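Long-range contacts in nitrite transporter NirC (Salmonella enterica subsp. enterica serovar Typhimurium, PDB 4FC4), which carries nitrite across the cytoplasmic membrane, in both uptake and export, as a pentameric channel of the formate/nitrite transporter (FNT) family: residues M1-I6 / Y245-P250; G41-F46 / M61-I67; F80-M85 / N233-V238. All coordinates share one frame; numbering follows the deposited sequence.

Interaction 1 (M1-I6 / Y245-P250)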
ATOM      1  N   MET B   1      13.004  -1.190  28.092  1.00 95.55           N
ATOM      2  CA  MET B   1      11.926  -1.715  27.178  1.00 96.40           C
ATOM      3  C   MET B   1      12.128  -3.211  26.941  1.00 89.80           C
ATOM      4  O   MET B   1      12.914  -3.832  27.676  1.00 88.06           O
ATOM      5  CB  MET B   1      11.862  -0.927  25.849  1.00 98.19           C
ATOM      6  CG  MET B   1      13.152  -0.214  25.445  1.00 92.43           C
ATOM      7  SD  MET B   1      12.898   0.841  24.003  1.00 99.01           S
ATOM      8  CE  MET B   1      11.788   2.094  24.648  1.00 89.84           C
ATOM      9  N   PHE B   2      11.416  -3.781  25.948  1.00 80.08           N
ATOM     10  CA  PHE B   2      11.489  -5.239  25.577  1.00 68.48           C
ATOM     11  C   PHE B   2      11.003  -6.338  26.579  1.00 65.23           C
ATOM     12  O   PHE B   2      10.939  -7.507  26.185  1.00 66.17           O
ATOM     13  CB  PHE B   2      12.901  -5.630  25.104  1.00 66.32           C
ATOM     14  CG  PHE B   2      13.627  -4.553  24.321  1.00 66.40           C
ATOM     15  CD1 PHE B   2      13.059  -3.987  23.150  1.00 60.77           C
ATOM     16  CD2 PHE B   2      14.903  -4.141  24.717  1.00 61.90           C
ATOM     17  CE1 PHE B   2      13.743  -3.037  22.414  1.00 55.99           C
ATOM     18  CE2 PHE B   2      15.577  -3.184  23.978  1.00 62.06           C
ATOM     19  CZ  PHE B   2      15.001  -2.627  22.836  1.00 57.57           C
ATOM     20  N   THR B   3      10.695  -5.991  27.845  1.00 62.51           N
ATOM     21  CA  THR B   3      10.241  -6.958  28.869  1.00 61.97           C
ATOM     22  C   THR B   3       8.899  -7.612  28.518  1.00 58.67           C
ATOM     23  O   THR B   3       8.790  -8.823  28.535  1.00 57.35           O
ATOM     24  CB  THR B   3      10.150  -6.319  30.294  1.00 69.44           C
ATOM     25  OG1 THR B   3      11.448  -5.900  30.726  1.00 70.43           O
ATOM     26  CG2 THR B   3       9.563  -7.280  31.338  1.00 65.53           C
ATOM     27  N   ASP B   4       7.878  -6.830  28.208  1.00 57.24           N
ATOM     28  CA  ASP B   4       6.661  -7.408  27.647  1.00 58.68           C
ATOM     29  C   ASP B   4       6.825  -8.324  26.462  1.00 54.94           C
ATOM     30  O   ASP B   4       6.183  -9.349  26.439  1.00 57.86           O
ATOM     31  CB  ASP B   4       5.624  -6.343  27.348  1.00 65.92           C
ATOM     32  CG  ASP B   4       5.280  -5.545  28.589  1.00 79.08           C
ATOM     33  OD1 ASP B   4       5.054  -6.170  29.670  1.00 86.10           O
ATOM     34  OD2 ASP B   4       5.273  -4.298  28.503  1.00 79.44           O
ATOM     35  N   THR B   5       7.675  -7.997  25.490  1.00 53.36           N
ATOM     36  CA  THR B   5       7.809  -8.846  24.289  1.00 49.25           C
ATOM     37  C   THR B   5       8.438 -10.158  24.644  1.00 48.83           C
ATOM     38  O   THR B   5       7.992 -11.229  24.198  1.00 48.98           O
ATOM     39  CB  THR B   5       8.656  -8.177  23.204  1.00 48.48           C
ATOM     40  OG1 THR B   5       8.157  -6.863  23.002  1.00 50.48           O
ATOM     41  CG2 THR B   5       8.568  -8.914  21.878  1.00 43.66           C
ATOM     42  N   ILE B   6       9.486 -10.063  25.453  1.00 49.85           N
ATOM     43  CA  ILE B   6      10.164 -11.213  25.957  1.00 50.32           C
ATOM     44  C   ILE B   6       9.211 -12.129  26.722  1.00 51.54           C
ATOM     45  O   ILE B   6       9.165 -13.329  26.440  1.00 51.12           O
ATOM     46  CB  ILE B   6      11.413 -10.805  26.758  1.00 55.21           C
ATOM     47  CG1 ILE B   6      12.533 -10.436  25.768  1.00 53.48           C
ATOM     48  CG2 ILE B   6      11.901 -11.924  27.686  1.00 51.05           C
ATOM     49  CD1 ILE B   6      13.492  -9.449  26.386  1.00 55.58           C
ATOM     50  N   TYR B 245      18.201  -9.813  22.587  1.00 47.60           N
ATOM     51  CA  TYR B 245      17.190  -8.998  23.276  1.00 49.01           C
ATOM     52  C   TYR B 245      17.118  -9.242  24.778  1.00 51.10           C
ATOM     53  O   TYR B 245      16.872  -8.311  25.560  1.00 52.36           O
ATOM     54  CB  TYR B 245      15.836  -9.062  22.596  1.00 46.83           C
ATOM     55  CG  TYR B 245      15.751  -8.082  21.422  1.00 44.04           C
ATOM     56  CD1 TYR B 245      15.663  -6.715  21.665  1.00 44.34           C
ATOM     57  CD2 TYR B 245      15.710  -8.523  20.093  1.00 43.04           C
ATOM     58  CE1 TYR B 245      15.559  -5.784  20.639  1.00 44.60           C
ATOM     59  CE2 TYR B 245      15.583  -7.584  19.031  1.00 43.59           C
ATOM     60  CZ  TYR B 245      15.536  -6.215  19.333  1.00 44.18           C
ATOM     61  OH  TYR B 245      15.453  -5.244  18.390  1.00 44.95           O
ATOM     62  N   TRP B 246      17.410 -10.475  25.178  1.00 52.01           N
ATOM     63  CA  TRP B 246      17.602 -10.787  26.590  1.00 54.37           C
ATOM     64  C   TRP B 246      18.625  -9.885  27.247  1.00 55.82           C
ATOM     65  O   TRP B 246      18.327  -9.267  28.244  1.00 54.25           O
ATOM     66  CB  TRP B 246      17.938 -12.255  26.814  1.00 54.60           C
ATOM     67  CG  TRP B 246      17.995 -12.574  28.287  1.00 58.16           C
ATOM     68  CD1 TRP B 246      19.133 -12.655  29.104  1.00 58.04           C
ATOM     69  CD2 TRP B 246      16.852 -12.825  29.189  1.00 58.88           C
ATOM     70  NE1 TRP B 246      18.778 -12.941  30.387  1.00 60.67           N
ATOM     71  CE2 TRP B 246      17.423 -13.048  30.513  1.00 61.09           C
ATOM     72  CE3 TRP B 246      15.466 -12.883  29.030  1.00 59.52           C
ATOM     73  CZ2 TRP B 246      16.623 -13.337  31.624  1.00 62.87           C
ATOM     74  CZ3 TRP B 246      14.663 -13.158  30.161  1.00 60.65           C
ATOM     75  CH2 TRP B 246      15.237 -13.392  31.431  1.00 60.97           C
ATOM     76  N   TYR B 247      19.818  -9.737  26.676  1.00 58.59           N
ATOM     77  CA  TYR B 247      20.822  -8.845  27.310  1.00 61.23           C
ATOM     78  C   TYR B 247      20.635  -7.346  27.048  1.00 62.02           C
ATOM     79  O   TYR B 247      21.394  -6.558  27.571  1.00 63.47           O
ATOM     80  CB  TYR B 247      22.239  -9.287  26.973  1.00 59.94           C
ATOM     81  CG  TYR B 247      22.534 -10.617  27.588  1.00 62.00           C
ATOM     82  CD1 TYR B 247      22.772 -10.728  28.978  1.00 64.11           C
ATOM     83  CD2 TYR B 247      22.534 -11.781  26.809  1.00 60.80           C
ATOM     84  CE1 TYR B 247      23.023 -11.955  29.578  1.00 64.28           C
ATOM     85  CE2 TYR B 247      22.801 -13.018  27.400  1.00 63.02           C
ATOM     86  CZ  TYR B 247      23.042 -13.089  28.777  1.00 64.43           C
ATOM     87  OH  TYR B 247      23.268 -14.308  29.348  1.00 66.79           O
ATOM     88  N   ALA B 248      19.627  -6.979  26.251  1.00 62.39           N
ATOM     89  CA  ALA B 248      19.310  -5.575  25.902  1.00 66.14           C
ATOM     90  C   ALA B 248      18.309  -4.906  26.865  1.00 69.27           C
ATOM     91  O   ALA B 248      18.163  -3.673  26.873  1.00 70.68           O
ATOM     92  CB  ALA B 248      18.805  -5.469  24.444  1.00 60.87           C
ATOM     93  N   THR B 249      17.602  -5.723  27.639  1.00 71.60           N
ATOM     94  CA  THR B 249      16.601  -5.232  28.582  1.00 75.88           C
ATOM     95  C   THR B 249      17.287  -4.638  29.827  1.00 84.84           C
ATOM     96  O   THR B 249      18.114  -5.315  30.463  1.00 87.79           O
ATOM     97  CB  THR B 249      15.596  -6.342  28.993  1.00 71.50           C
ATOM     98  OG1 THR B 249      16.218  -7.231  29.925  1.00 69.24           O
ATOM     99  CG2 THR B 249      15.163  -7.146  27.795  1.00 62.79           C
ATOM    100  N   PRO B 250      16.964  -3.361  30.169  1.00 94.10           N
ATOM    101  CA  PRO B 250      17.561  -2.714  31.351  1.00 93.25           C
ATOM    102  C   PRO B 250      16.919  -3.230  32.628  1.00 88.85           C
ATOM    103  O   PRO B 250      17.498  -4.094  33.272  1.00 86.20           O
ATOM    104  CB  PRO B 250      17.235  -1.236  31.142  1.00 94.42           C
ATOM    105  CG  PRO B 250      15.914  -1.278  30.431  1.00 97.18           C
ATOM    106  CD  PRO B 250      16.017  -2.452  29.481  1.00 93.74           C
TER

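Interaction 2 (G41-F46 / M61-I67)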
ATOM      1  N   GLY B  41       3.961 -19.941  -0.482  1.00 36.09           N
ATOM      2  CA  GLY B  41       4.815 -18.804  -0.812  1.00 37.07           C
ATOM      3  C   GLY B  41       5.927 -19.071  -1.838  1.00 37.73           C
ATOM      4  O   GLY B  41       6.159 -18.269  -2.761  1.00 39.23           O
ATOM      5  N   ILE B  42       6.635 -20.192  -1.685  1.00 38.08           N
ATOM      6  CA  ILE B  42       7.729 -20.506  -2.570  1.00 36.80           C
ATOM      7  C   ILE B  42       7.192 -20.791  -3.996  1.00 37.99           C
ATOM      8  O   ILE B  42       7.808 -20.404  -4.992  1.00 40.26           O
ATOM      9  CB  ILE B  42       8.488 -21.783  -2.121  1.00 37.53           C
ATOM     10  CG1 ILE B  42       9.477 -21.480  -0.995  1.00 38.30           C
ATOM     11  CG2 ILE B  42       9.238 -22.347  -3.347  1.00 37.40           C
ATOM     12  CD1 ILE B  42      10.714 -20.637  -1.394  1.00 37.10           C
ATOM     13  N   ILE B  43       6.062 -21.491  -4.103  1.00 37.93           N
ATOM     14  CA  ILE B  43       5.511 -21.781  -5.411  1.00 37.39           C
ATOM     15  C   ILE B  43       5.201 -20.431  -6.072  1.00 39.15           C
ATOM     16  O   ILE B  43       5.548 -20.232  -7.250  1.00 38.23           O
ATOM     17  CB  ILE B  43       4.259 -22.692  -5.358  1.00 38.86           C
ATOM     18  CG1 ILE B  43       4.633 -24.082  -4.788  1.00 37.06           C
ATOM     19  CG2 ILE B  43       3.678 -22.814  -6.774  1.00 38.00           C
ATOM     20  CD1 ILE B  43       3.483 -24.952  -4.340  1.00 36.52           C
ATOM     21  N   LEU B  44       4.641 -19.486  -5.296  1.00 36.65           N
ATOM     22  CA  LEU B  44       4.218 -18.199  -5.861  1.00 37.08           C
ATOM     23  C   LEU B  44       5.431 -17.502  -6.484  1.00 38.19           C
ATOM     24  O   LEU B  44       5.417 -17.080  -7.647  1.00 38.81           O
ATOM     25  CB  LEU B  44       3.563 -17.294  -4.807  1.00 32.24           C
ATOM     26  CG  LEU B  44       3.396 -15.812  -5.234  1.00 35.04           C
ATOM     27  CD1 LEU B  44       2.675 -15.674  -6.588  1.00 30.70           C
ATOM     28  CD2 LEU B  44       2.601 -15.068  -4.157  1.00 35.16           C
ATOM     29  N   ILE B  45       6.514 -17.420  -5.729  1.00 40.27           N
ATOM     30  CA  ILE B  45       7.580 -16.508  -6.170  1.00 38.98           C
ATOM     31  C   ILE B  45       8.434 -17.184  -7.231  1.00 40.28           C
ATOM     32  O   ILE B  45       8.938 -16.535  -8.100  1.00 41.45           O
ATOM     33  CB  ILE B  45       8.444 -15.992  -5.006  1.00 37.40           C
ATOM     34  CG1 ILE B  45       9.180 -17.171  -4.330  1.00 35.33           C
ATOM     35  CG2 ILE B  45       7.600 -15.189  -4.011  1.00 34.68           C
ATOM     36  CD1 ILE B  45      10.361 -16.715  -3.479  1.00 35.02           C
ATOM     37  N   PHE B  46       8.562 -18.502  -7.188  1.00 43.26           N
ATOM     38  CA  PHE B  46       9.203 -19.195  -8.315  1.00 42.50           C
ATOM     39  C   PHE B  46       8.384 -19.189  -9.606  1.00 41.81           C
ATOM     40  O   PHE B  46       8.949 -19.105 -10.662  1.00 41.85           O
ATOM     41  CB  PHE B  46       9.671 -20.572  -7.898  1.00 38.77           C
ATOM     42  CG  PHE B  46      10.936 -20.510  -7.149  1.00 40.76           C
ATOM     43  CD1 PHE B  46      10.936 -20.065  -5.805  1.00 41.07           C
ATOM     44  CD2 PHE B  46      12.171 -20.775  -7.794  1.00 42.32           C
ATOM     45  CE1 PHE B  46      12.132 -19.935  -5.091  1.00 39.75           C
ATOM     46  CE2 PHE B  46      13.359 -20.672  -7.083  1.00 44.08           C
ATOM     47  CZ  PHE B  46      13.333 -20.263  -5.724  1.00 44.94           C
ATOM     48  N   MET B  61      10.474 -11.440  -6.740  1.00 39.13           N
ATOM     49  CA  MET B  61      10.377 -12.587  -5.891  1.00 41.94           C
ATOM     50  C   MET B  61      10.415 -12.129  -4.421  1.00 44.03           C
ATOM     51  O   MET B  61       9.763 -12.729  -3.597  1.00 45.29           O
ATOM     52  CB  MET B  61      11.485 -13.586  -6.202  1.00 39.97           C
ATOM     53  CG  MET B  61      11.289 -14.259  -7.527  1.00 40.90           C
ATOM     54  SD  MET B  61      12.604 -15.417  -7.908  1.00 41.16           S
ATOM     55  CE  MET B  61      12.217 -16.811  -6.836  1.00 37.09           C
ATOM     56  N   GLY B  62      11.142 -11.053  -4.107  1.00 44.45           N
ATOM     57  CA  GLY B  62      11.241 -10.576  -2.723  1.00 41.06           C
ATOM     58  C   GLY B  62       9.932  -9.922  -2.346  1.00 40.49           C
ATOM     59  O   GLY B  62       9.384 -10.216  -1.295  1.00 38.92           O
ATOM     60  N   ALA B  63       9.426  -9.052  -3.218  1.00 36.72           N
ATOM     61  CA  ALA B  63       8.217  -8.295  -2.939  1.00 36.49           C
ATOM     62  C   ALA B  63       6.957  -9.193  -2.804  1.00 34.94           C
ATOM     63  O   ALA B  63       5.928  -8.752  -2.302  1.00 36.83           O
ATOM     64  CB  ALA B  63       8.016  -7.205  -4.009  1.00 31.54           C
ATOM     65  N   THR B  64       7.015 -10.430  -3.266  1.00 33.26           N
ATOM     66  CA  THR B  64       5.808 -11.262  -3.304  1.00 34.20           C
ATOM     67  C   THR B  64       5.929 -12.451  -2.380  1.00 34.34           C
ATOM     68  O   THR B  64       5.001 -13.247  -2.289  1.00 35.46           O
ATOM     69  CB  THR B  64       5.420 -11.736  -4.738  1.00 34.35           C
ATOM     70  OG1 THR B  64       6.527 -12.460  -5.321  1.00 36.15           O
ATOM     71  CG2 THR B  64       5.045 -10.531  -5.649  1.00 29.96           C
ATOM     72  N   PHE B  65       7.043 -12.569  -1.667  1.00 34.18           N
ATOM     73  CA  PHE B  65       7.213 -13.708  -0.774  1.00 34.47           C
ATOM     74  C   PHE B  65       6.513 -13.495   0.567  1.00 36.08           C
ATOM     75  O   PHE B  65       6.284 -14.460   1.318  1.00 33.31           O
ATOM     76  CB  PHE B  65       8.681 -14.026  -0.574  1.00 32.26           C
ATOM     77  CG  PHE B  65       8.918 -15.332   0.162  1.00 33.15           C
ATOM     78  CD1 PHE B  65       8.418 -16.526  -0.338  1.00 32.37           C
ATOM     79  CD2 PHE B  65       9.649 -15.362   1.401  1.00 32.60           C
ATOM     80  CE1 PHE B  65       8.656 -17.750   0.339  1.00 33.02           C
ATOM     81  CE2 PHE B  65       9.872 -16.564   2.067  1.00 33.51           C
ATOM     82  CZ  PHE B  65       9.384 -17.768   1.528  1.00 32.24           C
ATOM     83  N   GLY B  66       6.120 -12.232   0.849  1.00 40.46           N
ATOM     84  CA  GLY B  66       5.425 -11.880   2.113  1.00 39.24           C
ATOM     85  C   GLY B  66       4.316 -12.835   2.615  1.00 43.47           C
ATOM     86  O   GLY B  66       4.140 -13.039   3.822  1.00 45.10           O
ATOM     87  N   ILE B  67       3.526 -13.376   1.694  1.00 45.41           N
ATOM     88  CA  ILE B  67       2.439 -14.274   2.059  1.00 42.97           C
ATOM     89  C   ILE B  67       2.954 -15.410   2.958  1.00 40.00           C
ATOM     90  O   ILE B  67       2.242 -15.859   3.868  1.00 41.42           O
ATOM     91  CB  ILE B  67       1.695 -14.784   0.798  1.00 40.42           C
ATOM     92  CG1 ILE B  67       0.619 -15.813   1.176  1.00 40.02           C
ATOM     93  CG2 ILE B  67       2.707 -15.343  -0.178  1.00 41.62           C
ATOM     94  CD1 ILE B  67      -0.425 -16.038   0.134  1.00 37.35           C
TER

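Interaction 3 (F80-M85 / N233-V238)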
ATOM      1  N   PHE B  80       9.704 -23.842  12.628  1.00 48.90           N
ATOM      2  CA  PHE B  80      10.897 -24.187  13.360  1.00 46.07           C
ATOM      3  C   PHE B  80      11.780 -22.947  13.552  1.00 46.86           C
ATOM      4  O   PHE B  80      12.350 -22.773  14.639  1.00 46.79           O
ATOM      5  CB  PHE B  80      11.665 -25.337  12.683  1.00 47.76           C
ATOM      6  CG  PHE B  80      13.143 -25.322  12.977  1.00 47.09           C
ATOM      7  CD1 PHE B  80      14.015 -24.547  12.189  1.00 44.47           C
ATOM      8  CD2 PHE B  80      13.663 -26.041  14.069  1.00 44.66           C
ATOM      9  CE1 PHE B  80      15.379 -24.511  12.480  1.00 47.41           C
ATOM     10  CE2 PHE B  80      15.025 -25.993  14.367  1.00 44.12           C
ATOM     11  CZ  PHE B  80      15.885 -25.238  13.573  1.00 45.19           C
ATOM     12  N   THR B  81      11.885 -22.084  12.528  1.00 43.01           N
ATOM     13  CA  THR B  81      12.861 -20.983  12.602  1.00 43.07           C
ATOM     14  C   THR B  81      12.467 -19.982  13.665  1.00 43.01           C
ATOM     15  O   THR B  81      13.313 -19.364  14.276  1.00 47.46           O
ATOM     16  CB  THR B  81      13.105 -20.296  11.236  1.00 42.64           C
ATOM     17  OG1 THR B  81      11.844 -19.920  10.680  1.00 40.69           O
ATOM     18  CG2 THR B  81      13.822 -21.282  10.268  1.00 41.39           C
ATOM     19  N   GLY B  82      11.168 -19.856  13.922  1.00 44.91           N
ATOM     20  CA  GLY B  82      10.658 -18.943  14.963  1.00 43.49           C
ATOM     21  C   GLY B  82      10.819 -19.612  16.324  1.00 47.64           C
ATOM     22  O   GLY B  82      11.132 -18.945  17.316  1.00 49.60           O
ATOM     23  N   HIS B  83      10.619 -20.931  16.362  1.00 43.04           N
ATOM     24  CA  HIS B  83      10.873 -21.694  17.563  1.00 46.26           C
ATOM     25  C   HIS B  83      12.269 -21.479  18.102  1.00 47.19           C
ATOM     26  O   HIS B  83      12.462 -21.444  19.349  1.00 46.47           O
ATOM     27  CB  HIS B  83      10.537 -23.185  17.365  1.00 45.19           C
ATOM     28  CG  HIS B  83       9.054 -23.491  17.379  1.00 44.70           C
ATOM     29  ND1 HIS B  83       8.579 -24.724  17.591  1.00 47.16           N
ATOM     30  CD2 HIS B  83       7.932 -22.660  17.187  1.00 49.98           C
ATOM     31  CE1 HIS B  83       7.222 -24.719  17.576  1.00 49.03           C
ATOM     32  NE2 HIS B  83       6.815 -23.450  17.328  1.00 52.08           N
ATOM     33  N   THR B  84      13.261 -21.296  17.207  1.00 47.33           N
ATOM     34  CA  THR B  84      14.641 -21.097  17.712  1.00 48.19           C
ATOM     35  C   THR B  84      14.732 -19.901  18.684  1.00 48.91           C
ATOM     36  O   THR B  84      15.413 -20.021  19.759  1.00 45.85           O
ATOM     37  CB  THR B  84      15.722 -20.940  16.622  1.00 46.43           C
ATOM     38  OG1 THR B  84      15.499 -19.736  15.916  1.00 46.14           O
ATOM     39  CG2 THR B  84      15.771 -22.110  15.678  1.00 46.22           C
ATOM     40  N   MET B  85      14.070 -18.776  18.301  1.00 46.20           N
ATOM     41  CA  MET B  85      13.923 -17.585  19.179  1.00 47.34           C
ATOM     42  C   MET B  85      13.014 -17.797  20.390  1.00 49.02           C
ATOM     43  O   MET B  85      13.428 -17.495  21.515  1.00 55.70           O
ATOM     44  CB  MET B  85      13.446 -16.352  18.418  1.00 49.15           C
ATOM     45  CG  MET B  85      13.317 -15.063  19.237  1.00 48.38           C
ATOM     46  SD  MET B  85      12.776 -13.708  18.125  1.00 46.58           S
ATOM     47  CE  MET B  85      11.031 -14.050  17.928  1.00 40.91           C
ATOM     48  N   ASN B 233      20.308 -20.673  10.585  1.00 48.06           N
ATOM     49  CA  ASN B 233      19.020 -20.155  11.081  1.00 46.57           C
ATOM     50  C   ASN B 233      18.991 -20.143  12.629  1.00 50.22           C
ATOM     51  O   ASN B 233      18.486 -19.172  13.244  1.00 48.56           O
ATOM     52  CB  ASN B 233      17.821 -20.991  10.573  1.00 40.41           C
ATOM     53  CG  ASN B 233      17.520 -20.805   9.096  1.00 43.81           C
ATOM     54  OD1 ASN B 233      16.805 -21.637   8.500  1.00 44.00           O
ATOM     55  ND2 ASN B 233      18.011 -19.705   8.488  1.00 45.09           N
ATOM     56  N   THR B 234      19.507 -21.233  13.226  1.00 46.14           N
ATOM     57  CA  THR B 234      19.492 -21.465  14.659  1.00 49.90           C
ATOM     58  C   THR B 234      20.407 -20.498  15.415  1.00 52.63           C
ATOM     59  O   THR B 234      19.967 -19.890  16.375  1.00 54.92           O
ATOM     60  CB  THR B 234      19.901 -22.922  14.983  1.00 49.92           C
ATOM     61  OG1 THR B 234      19.053 -23.799  14.228  1.00 52.68           O
ATOM     62  CG2 THR B 234      19.757 -23.224  16.463  1.00 47.17           C
ATOM     63  N   LEU B 235      21.655 -20.344  14.969  1.00 51.77           N
ATOM     64  CA  LEU B 235      22.508 -19.220  15.414  1.00 52.49           C
ATOM     65  C   LEU B 235      21.799 -17.850  15.607  1.00 48.97           C
ATOM     66  O   LEU B 235      21.839 -17.268  16.691  1.00 53.80           O
ATOM     67  CB  LEU B 235      23.727 -19.013  14.486  1.00 48.82           C
ATOM     68  CG  LEU B 235      24.613 -17.851  14.947  1.00 48.96           C
ATOM     69  CD1 LEU B 235      25.100 -18.078  16.376  1.00 50.53           C
ATOM     70  CD2 LEU B 235      25.831 -17.663  14.058  1.00 52.34           C
ATOM     71  N   SER B 236      21.221 -17.313  14.550  1.00 46.42           N
ATOM     72  CA  SER B 236      20.610 -15.964  14.605  1.00 45.00           C
ATOM     73  C   SER B 236      19.315 -15.918  15.472  1.00 47.05           C
ATOM     74  O   SER B 236      19.084 -14.944  16.188  1.00 50.84           O
ATOM     75  CB  SER B 236      20.396 -15.409  13.207  1.00 42.05           C
ATOM     76  OG  SER B 236      19.679 -16.320  12.373  1.00 46.54           O
ATOM     77  N   GLY B 237      18.520 -16.991  15.460  1.00 46.78           N
ATOM     78  CA  GLY B 237      17.316 -17.075  16.264  1.00 44.37           C
ATOM     79  C   GLY B 237      17.661 -17.121  17.731  1.00 46.71           C
ATOM     80  O   GLY B 237      17.146 -16.333  18.511  1.00 47.85           O
ATOM     81  N   VAL B 238      18.554 -18.039  18.102  1.00 48.16           N
ATOM     82  CA  VAL B 238      18.970 -18.260  19.490  1.00 48.76           C
ATOM     83  C   VAL B 238      19.782 -17.068  20.027  1.00 50.45           C
ATOM     84  O   VAL B 238      19.492 -16.563  21.111  1.00 51.00           O
ATOM     85  CB  VAL B 238      19.768 -19.597  19.629  1.00 51.11           C
ATOM     86  CG1 VAL B 238      20.360 -19.795  21.032  1.00 51.79           C
ATOM     87  CG2 VAL B 238      18.876 -20.773  19.241  1.00 50.35           C
TER

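Interaction 1 (M1-I6 / Y245-P250)
Phe2 lays one face of its ring against the edge of Tyr245. The ring centroids are 5.0 Å apart and the planes meet at 67°, the signature of an edge-to-face (T-shaped) aromatic pair. The nearest atoms are Phe2 CE1 and Tyr245 CE1 at 3.7 Å, so the tyrosine edge comes down toward the rim of the phenylalanine ring and not over its middle. On the opposite face, Met1 CG sits above the ring centre, which leaves Phe2 sandwiched between its own neighbour and the C-terminal helix. A third contact lies at the rim, where Ala248 O is in the ring plane, 3.9 Å from Phe2 CE2.

One turn further along, Ile6 continues the seam. Its CG2 branch meets the edge of the Trp246 indole, with CG2 3.9 Å from CZ3 of that residue. The CB of Trp246 starts out away from the N-terminal segment, but CG stands opposite the backbone N (chi1 -174°), and this brings the benzo edge back to Ile6. Nearer the outer ends of the two segments, Thr249 CG2 lies 3.8 Å from Phe2 CB, and Met1 N approaches Pro250 CD to 3.5 Å. The Thr249 hydroxyl turns to its own helix, in a weak bond from OG1 to Trp246 O.

Trp169 of helix 150-172 stacks on Tyr245, while the Tyr245 hydroxyl is hydrogen-bonded to Gly76 O and Tyr37 OH of the second subunit. No hydrogen bond crosses between the two segments. The chemistry therefore implies that the N-terminal start of the chain and the last modelled residues are joined by aromatic and aliphatic packing, with the polar tip of Tyr245 committed to the subunit interface.

Interaction 2 (G41-F46 / M61-I67)
Ile45 and Met61 form the tight end of this buried contact, where helix 24-51 meets segment 61-67. That segment leaves helix 57-63 and reaches helix 67-75 through a break in a predicted transmembrane stretch, and the break packs on helix 24-51. Ile45 CG2 comes within 3.2 Å of Thr64 OG1 and 3.3 Å of Met61 O, so the methyl is pressed against two oxygens of segment 61-67. Its other branch, ending in CD1, lies 3.7 Å from Phe65 CD1 and also touches the methyl of Met61. Both branches are thus occupied, because CG1 stands between the backbone N and the carbonyl carbon (chi1 63°) and CG2 falls on the Thr64 side.

Met61 reaches past Ile45 to Phe46. Its CE is 3.6 Å from the centroid of the Phe46 ring and 11° off the ring normal, a CH-pi contact. SD stands on nearly the same normal at 5.2 Å, making a Met-aromatic contact. The bend at chi3 (75°) turns CE onto the ring face. Toward the N-terminal side of segment 41-46, the edge of the Phe65 ring meets the backbone, with CE1 3.7 Å from Gly41 C; the lack of a side chain on Gly41 gives that edge its room.

On the less closely packed flank, Leu44 CD2 lies 3.5 Å from Thr64 O and 4.0 Å from Ile67 CG2. Ala192 and Trp185 of the third subunit pack on Leu44 and Ile67. The Thr64 hydroxyl is bonded to Val60 O, one turn back. With no hydrogen bond between the segments, the chemistry implies that van der Waals packing joins them, with a CH-pi and sulfur-aromatic contribution from Met61 on Phe46.

Interaction 3 (F80-M85 / N233-V238)
A knob-into-hole join sets helix 80-93 against helix 219-248 in the interior of the FNT protomer. The local axes approach to 7.7 Å and cross at -40°. Thr84 is the knob, seated among Asn233, Thr234, Gly237 and Val238. Its OG1 lies 3.2 Å from Gly237 CA, on the face of the glycine where a CB would otherwise stand, and this is why the helices can draw together. The helix containing Gly237 also widens into a pi-type turn at 236-238.

Both branches of Thr84 meet helix 219-248, OG1 at Gly237 and CG2 at Thr234, whose CA is 3.9 Å from CG2. OG1 lies between the backbone N and the carbonyl carbon, from where it also donates to Thr81 O at 2.8 Å, meeting the C=O at 142° and tilted from the carbonyl plane. The hydroxyl at the glycine is therefore satisfied within its own helix. Next to it, Met85 CA directs a CA-H...O contact at Gly237 O, 3.5 Å away.

Toward the start of helix 80-93, Thr81 CG2 packs 3.5 Å from Asn233 OD1, while Phe80 sets its ring edge against Thr234, CZ to OG1 3.5 Å. The polar ends have other partners: Thr81 OG1 is bonded to His197 NE2, Asn233 OD1 accepts from Ser198 N, Asn233 ND2 is bonded to Gly157 O, and Thr234 OG1 to Thr230 O. The Thr81-His197 pair resembles the threonine-histidine pair of the FNT pore, consistent with this end lying beside the permeation path. Asn161 ND2 bonds both Thr81 O and Asn233 O, which implies that the helices, unlinked by direct hydrogen bonds, are bridged by an amide from helix 150-172.

How the interactions relate
Along the chain, interaction 1 spans almost the whole polypeptide, and interactions 2 and 3 follow in series within that span. Interactions 1 and 3 share helix 219-248: one uses its C-terminal end and the other its middle, with centres about 17 Å apart and nearest atoms about 6 Å apart. Interaction 2 is on the other side of the chain's centre from interaction 3, about 21 Å between centres, and about 32 Å from interaction 1. None touches another. Interaction 3 is the one untouched by other chains, whereas interactions 1 and 2 adjoin different neighbouring subunits. The three thus run from the protomer interior to two different subunit interfaces.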